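Local coordinates for endo-beta-1,2-glucanase (Talaromyces funiculosus, PDB 6IMV), which hydrolyses internal beta-1,2-glucosidic linkages in beta-1,2-glucans and belongs to a glycoside hydrolase family first defined with this fungal enzyme, at residues 56-60 and 82-86; 139-143 and 165-170; 157-162 and 220-226; 202-207 and 257-262. All coordinates share one frame; numbering follows the deposited sequence.

Interaction 1 of 4, residues 56-60 and 82-86; sequences GMSYD and KESLQ. With BGC (beta-D-glucopyranose), chain I.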
# COMPACT_ATOMS: atom_id res chain seq x y z
N GLY A 56 11.13 -10.61 -12.74
CA GLY A 56 10.47 -9.32 -12.61
C GLY A 56 9.52 -9.25 -11.42
O GLY A 56 8.73 -8.33 -11.33
N MET A 57 9.61 -10.21 -10.49
CA MET A 57 8.65 -10.34 -9.39
C MET A 57 9.21 -9.69 -8.12
O MET A 57 10.41 -9.79 -7.85
CB MET A 57 8.34 -11.81 -9.11
CG MET A 57 7.68 -12.53 -10.27
SD MET A 57 6.09 -11.81 -10.74
CE MET A 57 5.18 -11.87 -9.20
N SER A 58 8.31 -9.06 -7.34
CA SER A 58 8.66 -8.49 -6.05
C SER A 58 9.01 -9.62 -5.07
O SER A 58 8.50 -10.73 -5.18
CB SER A 58 7.57 -7.62 -5.48
OG SER A 58 6.41 -8.37 -5.16
N TYR A 59 9.93 -9.30 -4.16
CA TYR A 59 10.04 -9.94 -2.85
C TYR A 59 9.37 -9.02 -1.83
O TYR A 59 9.45 -7.81 -1.99
CB TYR A 59 11.50 -10.12 -2.43
CG TYR A 59 12.33 -11.01 -3.32
CD1 TYR A 59 12.00 -12.35 -3.48
CD2 TYR A 59 13.43 -10.51 -3.99
CE1 TYR A 59 12.77 -13.16 -4.30
CE2 TYR A 59 14.21 -11.32 -4.80
CZ TYR A 59 13.87 -12.65 -4.95
OH TYR A 59 14.63 -13.45 -5.75
N ASP A 60 8.80 -9.59 -0.76
CA ASP A 60 8.25 -8.79 0.33
C ASP A 60 9.28 -7.75 0.78
O ASP A 60 8.94 -6.60 1.06
CB ASP A 60 7.84 -9.67 1.52
CG ASP A 60 7.34 -8.87 2.71
OD1 ASP A 60 6.45 -8.02 2.51
OD2 ASP A 60 7.84 -9.10 3.83
N LYS A 82 2.07 -6.21 -2.65
CA LYS A 82 3.41 -5.61 -2.88
C LYS A 82 3.59 -5.35 -4.38
O LYS A 82 4.15 -4.34 -4.79
CB LYS A 82 4.53 -6.51 -2.34
CG LYS A 82 4.43 -6.83 -0.85
CD LYS A 82 3.67 -8.10 -0.54
CE LYS A 82 3.23 -8.18 0.90
NZ LYS A 82 2.31 -7.06 1.26
N GLU A 83 3.10 -6.26 -5.22
CA GLU A 83 3.04 -6.06 -6.66
C GLU A 83 2.38 -4.72 -7.00
O GLU A 83 2.85 -4.01 -7.87
CB GLU A 83 2.29 -7.20 -7.33
CG GLU A 83 3.02 -8.53 -7.28
CD GLU A 83 4.26 -8.61 -8.14
OE1 GLU A 83 4.12 -8.56 -9.39
OE2 GLU A 83 5.37 -8.73 -7.57
N SER A 84 1.30 -4.37 -6.29
CA SER A 84 0.54 -3.15 -6.53
C SER A 84 1.43 -1.91 -6.29
O SER A 84 1.34 -0.95 -7.06
CB SER A 84 -0.75 -3.12 -5.73
OG SER A 84 -0.52 -2.67 -4.41
N LEU A 85 2.31 -1.97 -5.28
CA LEU A 85 3.19 -0.84 -4.95
C LEU A 85 4.26 -0.66 -6.03
O LEU A 85 4.57 0.47 -6.42
CB LEU A 85 3.80 -1.05 -3.57
CG LEU A 85 2.81 -0.98 -2.40
CD1 LEU A 85 3.48 -1.38 -1.09
CD2 LEU A 85 2.20 0.41 -2.27
N GLN A 86 4.80 -1.78 -6.53
CA GLN A 86 5.81 -1.80 -7.56
C GLN A 86 5.21 -1.29 -8.88
O GLN A 86 5.79 -0.45 -9.56
CB GLN A 86 6.36 -3.22 -7.69
CG GLN A 86 7.45 -3.39 -8.74
CD GLN A 86 7.86 -4.84 -8.88
OE1 GLN A 86 7.14 -5.75 -8.47
NE2 GLN A 86 9.03 -5.06 -9.46
C2 BGC I . 3.65 -10.89 6.71
C3 BGC I . 5.10 -10.37 6.75
C4 BGC I . 5.31 -9.18 5.80
C5 BGC I . 4.19 -8.15 5.99
C6 BGC I . 4.28 -6.96 5.03
C1 BGC I . 2.67 -9.75 6.87
O1 BGC I . 1.30 -10.16 6.80
O2 BGC I . 3.46 -11.79 7.80
O3 BGC I . 6.02 -11.42 6.43
O4 BGC I . 6.60 -8.56 6.00
O5 BGC I . 2.91 -8.78 5.84
O6 BGC I . 4.09 -7.43 3.69

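Interaction 2 of 4, residues 139-143 and 165-170; sequences GFLPW and DNGELL. With BGC (beta-D-glucopyranose), chain D.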
# COMPACT_ATOMS: atom_id res chain seq x y z
N GLY A 139 -6.30 -16.28 -12.90
CA GLY A 139 -5.52 -15.11 -13.29
C GLY A 139 -5.17 -14.18 -12.12
O GLY A 139 -4.49 -13.16 -12.32
N PHE A 140 -5.61 -14.55 -10.92
CA PHE A 140 -5.29 -13.87 -9.68
C PHE A 140 -4.04 -14.51 -9.07
O PHE A 140 -3.64 -15.60 -9.49
CB PHE A 140 -6.47 -13.97 -8.71
CG PHE A 140 -7.73 -13.31 -9.21
CD1 PHE A 140 -7.89 -11.93 -9.13
CD2 PHE A 140 -8.76 -14.06 -9.77
CE1 PHE A 140 -9.05 -11.32 -9.58
CE2 PHE A 140 -9.92 -13.45 -10.22
CZ PHE A 140 -10.06 -12.08 -10.12
N LEU A 141 -3.45 -13.83 -8.09
CA LEU A 141 -2.24 -14.31 -7.44
C LEU A 141 -2.51 -14.59 -5.96
O LEU A 141 -3.05 -13.74 -5.24
CB LEU A 141 -1.13 -13.26 -7.56
CG LEU A 141 -0.70 -12.89 -8.98
CD1 LEU A 141 0.37 -11.81 -8.93
CD2 LEU A 141 -0.19 -14.11 -9.74
N PRO A 142 -2.06 -15.76 -5.45
CA PRO A 142 -2.02 -16.01 -4.01
C PRO A 142 -0.76 -15.33 -3.46
O PRO A 142 -0.06 -14.67 -4.21
CB PRO A 142 -1.87 -17.53 -3.97
CG PRO A 142 -0.98 -17.82 -5.15
CD PRO A 142 -1.45 -16.85 -6.21
N TRP A 143 -0.47 -15.50 -2.17
CA TRP A 143 0.90 -15.30 -1.69
C TRP A 143 1.80 -16.34 -2.38
O TRP A 143 1.42 -17.50 -2.49
CB TRP A 143 0.98 -15.42 -0.17
CG TRP A 143 0.41 -14.24 0.56
CD1 TRP A 143 -0.91 -13.91 0.68
CD2 TRP A 143 1.14 -13.24 1.29
NE1 TRP A 143 -1.04 -12.78 1.43
CE2 TRP A 143 0.19 -12.34 1.81
CE3 TRP A 143 2.50 -13.02 1.55
CZ2 TRP A 143 0.56 -11.22 2.56
CZ3 TRP A 143 2.86 -11.92 2.30
CH2 TRP A 143 1.90 -11.04 2.80
N ASP A 165 -5.66 -8.27 -1.74
CA ASP A 165 -4.37 -8.02 -2.37
C ASP A 165 -4.56 -7.86 -3.88
O ASP A 165 -3.89 -7.05 -4.51
CB ASP A 165 -3.38 -9.14 -2.08
CG ASP A 165 -3.22 -9.45 -0.61
OD1 ASP A 165 -4.19 -9.98 -0.04
OD2 ASP A 165 -2.15 -9.15 -0.06
N ASN A 166 -5.46 -8.68 -4.45
CA ASN A 166 -5.69 -8.69 -5.89
C ASN A 166 -6.41 -7.40 -6.31
O ASN A 166 -6.11 -6.85 -7.38
CB ASN A 166 -6.40 -9.98 -6.32
CG ASN A 166 -5.41 -11.12 -6.45
OD1 ASN A 166 -4.66 -11.19 -7.42
ND2 ASN A 166 -5.35 -11.99 -5.44
N GLY A 167 -7.33 -6.92 -5.47
CA GLY A 167 -8.00 -5.63 -5.74
C GLY A 167 -6.99 -4.51 -5.91
O GLY A 167 -7.11 -3.68 -6.84
N GLU A 168 -5.98 -4.50 -5.04
CA GLU A 168 -4.90 -3.50 -5.08
C GLU A 168 -4.12 -3.61 -6.39
O GLU A 168 -3.88 -2.60 -7.05
CB GLU A 168 -3.99 -3.64 -3.86
CG GLU A 168 -4.70 -3.32 -2.55
CD GLU A 168 -3.92 -3.64 -1.28
OE1 GLU A 168 -3.00 -4.47 -1.34
OE2 GLU A 168 -4.24 -3.05 -0.24
N LEU A 169 -3.74 -4.83 -6.77
CA LEU A 169 -2.94 -5.05 -7.98
C LEU A 169 -3.71 -4.61 -9.23
O LEU A 169 -3.13 -4.00 -10.14
CB LEU A 169 -2.55 -6.52 -8.06
CG LEU A 169 -1.79 -6.95 -9.32
CD1 LEU A 169 -0.56 -6.09 -9.57
CD2 LEU A 169 -1.40 -8.41 -9.23
N LEU A 170 -5.00 -4.94 -9.30
CA LEU A 170 -5.76 -4.76 -10.53
C LEU A 170 -5.87 -3.28 -10.90
O LEU A 170 -5.67 -2.92 -12.07
CB LEU A 170 -7.13 -5.43 -10.38
CG LEU A 170 -7.08 -6.95 -10.47
CD1 LEU A 170 -8.36 -7.57 -9.94
CD2 LEU A 170 -6.80 -7.39 -11.90
C2 BGC D . -3.86 -8.68 4.39
C3 BGC D . -3.55 -9.41 3.09
C4 BGC D . -3.88 -10.90 3.24
C5 BGC D . -5.34 -11.03 3.66
C6 BGC D . -5.83 -12.44 3.87
C1 BGC D . -5.30 -8.94 4.79
O2 BGC D . -3.74 -7.27 4.20
O3 BGC D . -2.17 -9.28 2.74
O4 BGC D . -3.67 -11.55 1.99
O5 BGC D . -5.56 -10.33 4.88
O6 BGC D . -5.04 -13.05 4.88

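Interaction 3 of 4, residues 157-162 and 220-226; sequences WNNRVP and VTDIKNQ. With NAG (2-acetamido-2-deoxy-beta-D-glucopyranose), chain G; BGC (beta-D-glucopyranose), chain D.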
# COMPACT_ATOMS: atom_id res chain seq x y z
N TRP A 157 -0.57 -21.04 1.07
CA TRP A 157 -1.48 -20.41 0.13
C TRP A 157 -1.74 -21.29 -1.10
O TRP A 157 -2.40 -20.85 -2.03
CB TRP A 157 -0.98 -19.01 -0.21
CG TRP A 157 -1.27 -18.06 0.91
CD1 TRP A 157 -0.49 -17.83 2.01
CD2 TRP A 157 -2.46 -17.29 1.10
NE1 TRP A 157 -1.10 -16.94 2.85
CE2 TRP A 157 -2.31 -16.59 2.32
CE3 TRP A 157 -3.64 -17.11 0.36
CZ2 TRP A 157 -3.29 -15.72 2.81
CZ3 TRP A 157 -4.60 -16.24 0.84
CH2 TRP A 157 -4.43 -15.57 2.05
N ASN A 158 -1.33 -22.56 -1.07
CA ASN A 158 -1.84 -23.53 -2.02
C ASN A 158 -3.37 -23.52 -1.93
O ASN A 158 -3.90 -23.56 -0.85
CB ASN A 158 -1.28 -24.93 -1.78
CG ASN A 158 0.18 -25.03 -2.16
OD1 ASN A 158 0.52 -24.92 -3.33
ND2 ASN A 158 1.04 -25.18 -1.17
N ASN A 159 -4.04 -23.41 -3.08
CA ASN A 159 -5.50 -23.52 -3.18
C ASN A 159 -6.24 -22.45 -2.36
O ASN A 159 -7.38 -22.64 -1.95
CB ASN A 159 -5.95 -24.93 -2.76
CG ASN A 159 -5.35 -25.99 -3.66
OD1 ASN A 159 -5.34 -25.84 -4.88
ND2 ASN A 159 -4.81 -27.03 -3.05
N ARG A 160 -5.59 -21.30 -2.14
CA ARG A 160 -6.20 -20.20 -1.39
C ARG A 160 -5.82 -18.90 -2.10
O ARG A 160 -4.64 -18.76 -2.48
CB ARG A 160 -5.71 -20.15 0.06
CG ARG A 160 -6.09 -21.36 0.91
CD ARG A 160 -5.40 -21.36 2.26
NE ARG A 160 -5.93 -20.31 3.13
CZ ARG A 160 -5.23 -19.29 3.62
NH1 ARG A 160 -3.92 -19.22 3.47
NH2 ARG A 160 -5.86 -18.32 4.27
N VAL A 161 -6.78 -17.97 -2.26
CA VAL A 161 -6.50 -16.72 -2.94
C VAL A 161 -7.24 -15.57 -2.24
O VAL A 161 -8.43 -15.68 -1.94
CB VAL A 161 -6.82 -16.81 -4.45
CG1 VAL A 161 -8.30 -17.04 -4.73
CG2 VAL A 161 -6.32 -15.58 -5.20
N PRO A 162 -6.53 -14.45 -1.94
CA PRO A 162 -7.12 -13.32 -1.23
C PRO A 162 -7.61 -12.23 -2.19
O PRO A 162 -6.86 -11.81 -3.11
CB PRO A 162 -5.91 -12.83 -0.42
CG PRO A 162 -4.75 -12.99 -1.38
CD PRO A 162 -5.10 -14.23 -2.21
N VAL A 220 -10.99 -14.57 1.50
CA VAL A 220 -10.13 -15.62 0.96
C VAL A 220 -11.02 -16.69 0.34
O VAL A 220 -11.94 -17.18 0.98
CB VAL A 220 -9.21 -16.22 2.04
CG1 VAL A 220 -8.37 -17.36 1.49
CG2 VAL A 220 -8.33 -15.17 2.68
N THR A 221 -10.74 -17.04 -0.92
CA THR A 221 -11.43 -18.12 -1.61
C THR A 221 -10.56 -19.38 -1.54
O THR A 221 -9.37 -19.34 -1.84
CB THR A 221 -11.77 -17.75 -3.05
OG1 THR A 221 -12.80 -16.76 -3.00
CG2 THR A 221 -12.23 -18.93 -3.87
N ASP A 222 -11.20 -20.48 -1.12
CA ASP A 222 -10.64 -21.82 -1.14
C ASP A 222 -10.99 -22.46 -2.48
O ASP A 222 -12.16 -22.47 -2.90
CB ASP A 222 -11.16 -22.64 0.04
CG ASP A 222 -10.68 -22.12 1.38
OD1 ASP A 222 -9.58 -21.52 1.42
OD2 ASP A 222 -11.40 -22.28 2.36
N ILE A 223 -9.95 -22.96 -3.16
CA ILE A 223 -10.01 -23.56 -4.48
C ILE A 223 -9.89 -25.08 -4.29
O ILE A 223 -9.01 -25.52 -3.58
CB ILE A 223 -8.87 -23.02 -5.37
CG1 ILE A 223 -8.82 -21.49 -5.35
CG2 ILE A 223 -8.98 -23.57 -6.78
CD1 ILE A 223 -7.59 -20.92 -6.04
N LYS A 224 -10.76 -25.86 -4.92
CA LYS A 224 -10.67 -27.31 -4.79
C LYS A 224 -9.27 -27.77 -5.21
O LYS A 224 -8.61 -28.47 -4.48
CB LYS A 224 -11.72 -28.04 -5.63
CG LYS A 224 -11.67 -29.56 -5.51
CD LYS A 224 -11.85 -30.03 -4.08
CE LYS A 224 -12.11 -31.52 -3.96
NZ LYS A 224 -13.54 -31.82 -4.17
N ASN A 225 -8.83 -27.36 -6.41
CA ASN A 225 -7.54 -27.77 -6.92
C ASN A 225 -7.03 -26.74 -7.94
O ASN A 225 -7.54 -26.63 -9.05
CB ASN A 225 -7.62 -29.20 -7.46
CG ASN A 225 -6.28 -29.76 -7.88
OD1 ASN A 225 -5.34 -29.01 -8.13
ND2 ASN A 225 -6.19 -31.08 -7.96
N GLN A 226 -6.00 -26.00 -7.53
CA GLN A 226 -5.34 -24.93 -8.31
C GLN A 226 -4.82 -25.44 -9.67
O GLN A 226 -4.63 -24.65 -10.60
CB GLN A 226 -4.20 -24.32 -7.49
CG GLN A 226 -3.10 -25.30 -7.12
CD GLN A 226 -2.20 -24.80 -6.01
OE1 GLN A 226 -2.46 -23.78 -5.36
NE2 GLN A 226 -1.13 -25.53 -5.76
C1 NAG G . -4.97 -31.74 -8.38
C2 NAG G . -4.74 -33.12 -7.77
C3 NAG G . -3.51 -33.80 -8.39
C4 NAG G . -3.57 -33.79 -9.91
C5 NAG G . -3.83 -32.37 -10.42
C6 NAG G . -4.01 -32.37 -11.93
C7 NAG G . -5.32 -33.38 -5.41
C8 NAG G . -4.88 -33.12 -4.00
N2 NAG G . -4.47 -32.97 -6.35
O3 NAG G . -3.46 -35.15 -7.94
O4 NAG G . -2.33 -34.23 -10.47
O5 NAG G . -5.02 -31.86 -9.81
O6 NAG G . -5.07 -33.28 -12.26
O7 NAG G . -6.38 -33.92 -5.69
C2 BGC D . -3.86 -8.68 4.39
C3 BGC D . -3.55 -9.41 3.09
C4 BGC D . -3.88 -10.90 3.24
C5 BGC D . -5.34 -11.03 3.66
C6 BGC D . -5.83 -12.44 3.87
C1 BGC D . -5.30 -8.94 4.79
O2 BGC D . -3.74 -7.27 4.20
O3 BGC D . -2.17 -9.28 2.74
O4 BGC D . -3.67 -11.55 1.99
O5 BGC D . -5.56 -10.33 4.88
O6 BGC D . -5.04 -13.05 4.88
O HOH W 1 -4.10 -29.28 -5.14
O HOH W 2 -7.99 -24.21 0.09

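Interaction 4 of 4, residues 202-207 and 257-262; sequences TKTTAA and WLQFFG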
# COMPACT_ATOMS: atom_id res chain seq x y z
N THR A 202 -9.09 -11.47 -15.67
CA THR A 202 -9.59 -11.51 -14.28
C THR A 202 -11.07 -11.09 -14.20
O THR A 202 -11.79 -11.52 -13.30
CB THR A 202 -8.78 -10.62 -13.32
OG1 THR A 202 -9.00 -9.25 -13.64
CG2 THR A 202 -7.31 -10.96 -13.33
N LYS A 203 -11.52 -10.24 -15.13
CA LYS A 203 -12.91 -9.76 -15.16
C LYS A 203 -13.86 -10.95 -15.38
O LYS A 203 -14.95 -11.00 -14.77
CB LYS A 203 -13.11 -8.70 -16.25
CG LYS A 203 -12.21 -7.48 -16.16
CD LYS A 203 -12.48 -6.47 -17.27
CE LYS A 203 -11.69 -5.19 -17.12
NZ LYS A 203 -11.60 -4.47 -18.41
N THR A 204 -13.42 -11.91 -16.20
CA THR A 204 -14.22 -13.08 -16.58
C THR A 204 -14.30 -14.12 -15.44
O THR A 204 -15.23 -14.90 -15.40
CB THR A 204 -13.69 -13.74 -17.86
OG1 THR A 204 -12.48 -14.44 -17.59
CG2 THR A 204 -13.47 -12.74 -18.98
N THR A 205 -13.34 -14.12 -14.50
CA THR A 205 -13.29 -15.13 -13.44
C THR A 205 -13.68 -14.56 -12.06
O THR A 205 -13.94 -15.34 -11.14
CB THR A 205 -11.90 -15.78 -13.38
OG1 THR A 205 -10.94 -14.76 -13.09
CG2 THR A 205 -11.54 -16.50 -14.66
N ALA A 206 -13.73 -13.22 -11.90
CA ALA A 206 -13.81 -12.56 -10.58
C ALA A 206 -15.05 -13.01 -9.79
O ALA A 206 -14.94 -13.40 -8.64
CB ALA A 206 -13.79 -11.07 -10.73
N ALA A 207 -16.24 -12.90 -10.40
CA ALA A 207 -17.49 -13.23 -9.72
C ALA A 207 -17.52 -14.73 -9.35
O ALA A 207 -17.89 -15.11 -8.23
CB ALA A 207 -18.66 -12.83 -10.59
N TRP A 257 -14.05 -3.74 -8.55
CA TRP A 257 -13.69 -4.63 -9.64
C TRP A 257 -14.89 -5.49 -10.04
O TRP A 257 -15.23 -5.58 -11.23
CB TRP A 257 -12.47 -5.48 -9.29
CG TRP A 257 -11.80 -6.01 -10.51
CD1 TRP A 257 -11.85 -7.28 -11.01
CD2 TRP A 257 -11.04 -5.24 -11.46
NE1 TRP A 257 -11.14 -7.37 -12.17
CE2 TRP A 257 -10.63 -6.13 -12.47
CE3 TRP A 257 -10.65 -3.90 -11.52
CZ2 TRP A 257 -9.84 -5.71 -13.55
CZ3 TRP A 257 -9.87 -3.48 -12.58
CH2 TRP A 257 -9.48 -4.38 -13.58
N LEU A 258 -15.55 -6.09 -9.04
CA LEU A 258 -16.74 -6.90 -9.26
C LEU A 258 -17.86 -6.05 -9.87
O LEU A 258 -18.49 -6.47 -10.83
CB LEU A 258 -17.21 -7.53 -7.94
CG LEU A 258 -16.46 -8.78 -7.50
CD1 LEU A 258 -16.87 -9.18 -6.09
CD2 LEU A 258 -16.71 -9.93 -8.47
N GLN A 259 -18.09 -4.86 -9.30
CA GLN A 259 -19.20 -4.02 -9.75
C GLN A 259 -19.03 -3.66 -11.23
O GLN A 259 -19.96 -3.82 -12.01
CB GLN A 259 -19.34 -2.74 -8.93
CG GLN A 259 -20.25 -1.72 -9.59
CD GLN A 259 -20.71 -0.63 -8.66
OE1 GLN A 259 -20.47 -0.69 -7.46
NE2 GLN A 259 -21.39 0.35 -9.20
N PHE A 260 -17.87 -3.12 -11.60
CA PHE A 260 -17.68 -2.60 -12.93
C PHE A 260 -17.49 -3.71 -13.96
O PHE A 260 -17.93 -3.54 -15.09
CB PHE A 260 -16.51 -1.62 -12.98
CG PHE A 260 -16.76 -0.34 -12.22
CD1 PHE A 260 -17.92 0.39 -12.41
CD2 PHE A 260 -15.83 0.14 -11.31
CE1 PHE A 260 -18.14 1.57 -11.72
CE2 PHE A 260 -16.05 1.31 -10.61
CZ PHE A 260 -17.21 2.03 -10.82
N PHE A 261 -16.83 -4.82 -13.59
CA PHE A 261 -16.30 -5.76 -14.59
C PHE A 261 -16.74 -7.21 -14.38
O PHE A 261 -16.45 -8.05 -15.23
CB PHE A 261 -14.77 -5.70 -14.58
CG PHE A 261 -14.23 -4.33 -14.88
CD1 PHE A 261 -14.57 -3.68 -16.06
CD2 PHE A 261 -13.37 -3.70 -13.99
CE1 PHE A 261 -14.07 -2.42 -16.33
CE2 PHE A 261 -12.87 -2.44 -14.26
CZ PHE A 261 -13.23 -1.79 -15.43
N GLY A 262 -17.43 -7.52 -13.27
CA GLY A 262 -17.66 -8.89 -12.87
C GLY A 262 -18.87 -9.54 -13.55
O GLY A 262 -19.02 -10.74 -13.45
O HOH W 3 -16.67 -12.29 -13.16

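Interaction 1 of 4, residues 56-60 and 82-86
S58 meets the carboxylate of E83 twice, and both bonds end on the same oxygen. Its hydroxyl OG donates to the anti lone pair of E83 OE2 at 2.6 Å, while its backbone N reaches E83 OE2 at 3.0 Å. M57, bent at chi2 and chi3, crosses the glutamate at about a right angle and puts its methyl CE 3.5 Å from E83 OE1. That second oxygen is taken by K123 and Y127, and K123 also serves the amide oxygen of Q86, which lies 3.6 Å (OE1) from S58 CB. The helix turn of E83 and Q86 is thus tied to the start of strand 57-64 at S58.

Two residues on, D60 turns CG away from its own amide nitrogen (chi1 177°), sending the carboxylate out to a glucose unit: OD1 accepts from the sugar O6 at 2.7 Å and OD2 from O4 at 2.6 Å. H75 also bonds OD2. K82 brings CE to 3.6 Å from D60 OD1, and its ammonium makes a salt bridge to D434. W143 packs on the same lysine. With N348 binding the same sugar, this is a glucose-binding site, probably a subsite of the substrate cleft, built where strand 57-64 meets helix 80-94.

Interaction 2 of 4, residues 139-143 and 165-170
N166 turns its amide to the backbone of L141, and both ends of the amide are used. Its CG sits opposite its own carbonyl carbon (chi1 -80°), which swings the amide toward the loop. OD1 accepts from L141 N at 3.0 Å in a nearly straight bond (173°), and ND2 returns a bond to L141 O at 2.9 Å, with that oxygen lying close to the amide plane. P162 O is a second acceptor for the same NH2 group. A leucine in its place would probably leave the L141 N-H and C=O without these mates and let the 139-143 segment drift from the helix.

F140 stands with its ring plane 85° from that amide, so that N166 OD1 sits at the ring edge, in plane, 3.7 Å from CD1. Further round the rim, F140 CE1 touches L170 CD1 at 3.8 Å. The side chains of L141 and L169 cross at about a right angle, CD1 meeting CD2. These apolar pairs seat the loop between helix 112-133 and strand 144-145 on helix 163-182, part of the helical body of what is probably an (alpha/alpha)6 barrel.

Where the loop reaches W143, the contact becomes a sugar site. The indole NE1 points to O4 of a glucose unit at 3.0 Å, the sugar lying at the ring edge. D165, at the first turn of the helix, spans two neighbouring hydroxyls: OD1 accepts from O4 at 2.6 Å and OD2 from O3 at 2.8 Å. O4 therefore receives a hydrogen from the tryptophan and gives one to the aspartate. S81 OG also bonds D165 OD2.

Interaction 3 of 4, residues 157-162 and 220-226
Q226 reaches back to N158 and N159 in the turn that opens the other segment, at the end of a small antiparallel sheet. Strand 160-162 pairs with 220-223, which in turn pairs with 237-239; a type II beta turn from W157 to R160 leads into the first strand. Within the pair, V161 and T221 form the hydrogen-bonded couple, flanked by the non-hydrogen-bonded couples R160/D222 and P162/V220.

Along the Q226 side chain, CB and CG each lie 3.2 Å from N159 OD1. A chi1 of 62° sets CG between the backbone N and the carbonyl carbon, and from there the chain runs extended to the turn. OE1 takes the N159 N-H at 2.8 Å from above its carbonyl plane, and NE2 gives a bond to N158 OD1 at 3.0 Å, nearly straight and in the amide plane. N159 answers in kind: its OD1 accepts from Q226 N at 2.7 Å. With an alanine here, the N159 N-H and the side-chain OD1 of N158 would probably lose these partners, and the turn would be freer to shift.

R160 folds over W157, with NH1 above the centre of the indole, while NE makes a salt bridge to E240 and D222 OD1 merely lies near CG. Next to Q226, N225 carries an N-linked N-acetylglucosamine on ND2. At the far end of the sheet the contact approaches the sugar site: V220 CG2 sits 4.0 Å from W157 CH2 and 3.9 Å from C6 of a bound glucose unit.

Interaction 4 of 4, residues 202-207 and 257-262
K203 lies across one face of F261 where helix 186-210 meets helix 252-261, two helices of the probable (alpha/alpha)6 barrel whose short segments cross at -117° with axes 9.5 Å apart. The lysine is extended beyond CG, so its methylenes run up F261 CB and CE comes over the ring face, 3.5 Å from the centroid of F261 in a CH-pi contact. K203 NZ follows in a cation-pi contact and makes a salt bridge to D200. The opposite face of F261 is covered by F260 CB, and the ring's CD2 in turn rests on the face of W257.

Another bump from helix 252-261 is L258 CD2. It drops into the shallow hollow over A206 and A207, 3.9 Å from A206 CB and 3.6 Å from A207 N. Beside it the W257 rim faces A206 CB and brings NE1 to T202 OG1 at 3.2 Å, a weak bond; that hydroxyl also has M199 O.

At G262, where a side chain would collide with L258 O, the helices come together through a water. It enters the turn between K203 and A207, donating to K203 O at 2.7 Å, accepting from A207 N at 2.9 Å and donating to G262 O at 2.8 Å.

Overall arrangement
Interactions 1 and 2 are the buried pair; they touch through helices 80-94 and 163-182, with S84 on the backbone of E168 and L169, and K82 against W143. Each combines polar bonds to a neighbouring backbone with hydroxyl-binding carboxylates at a different glucose unit. Interaction 3 lies further out, partly buried, and shares interaction 2's sugar: strand 160-162 runs straight into helix 163-182, and W157 meets W143. Its chemistry is mostly backbone pairing and amides, ending in a glycosylated asparagine. Interaction 4, also partly buried, is helix packing with aromatic, lysine and water contacts; F140 and L170 of interaction 2 press against its T202.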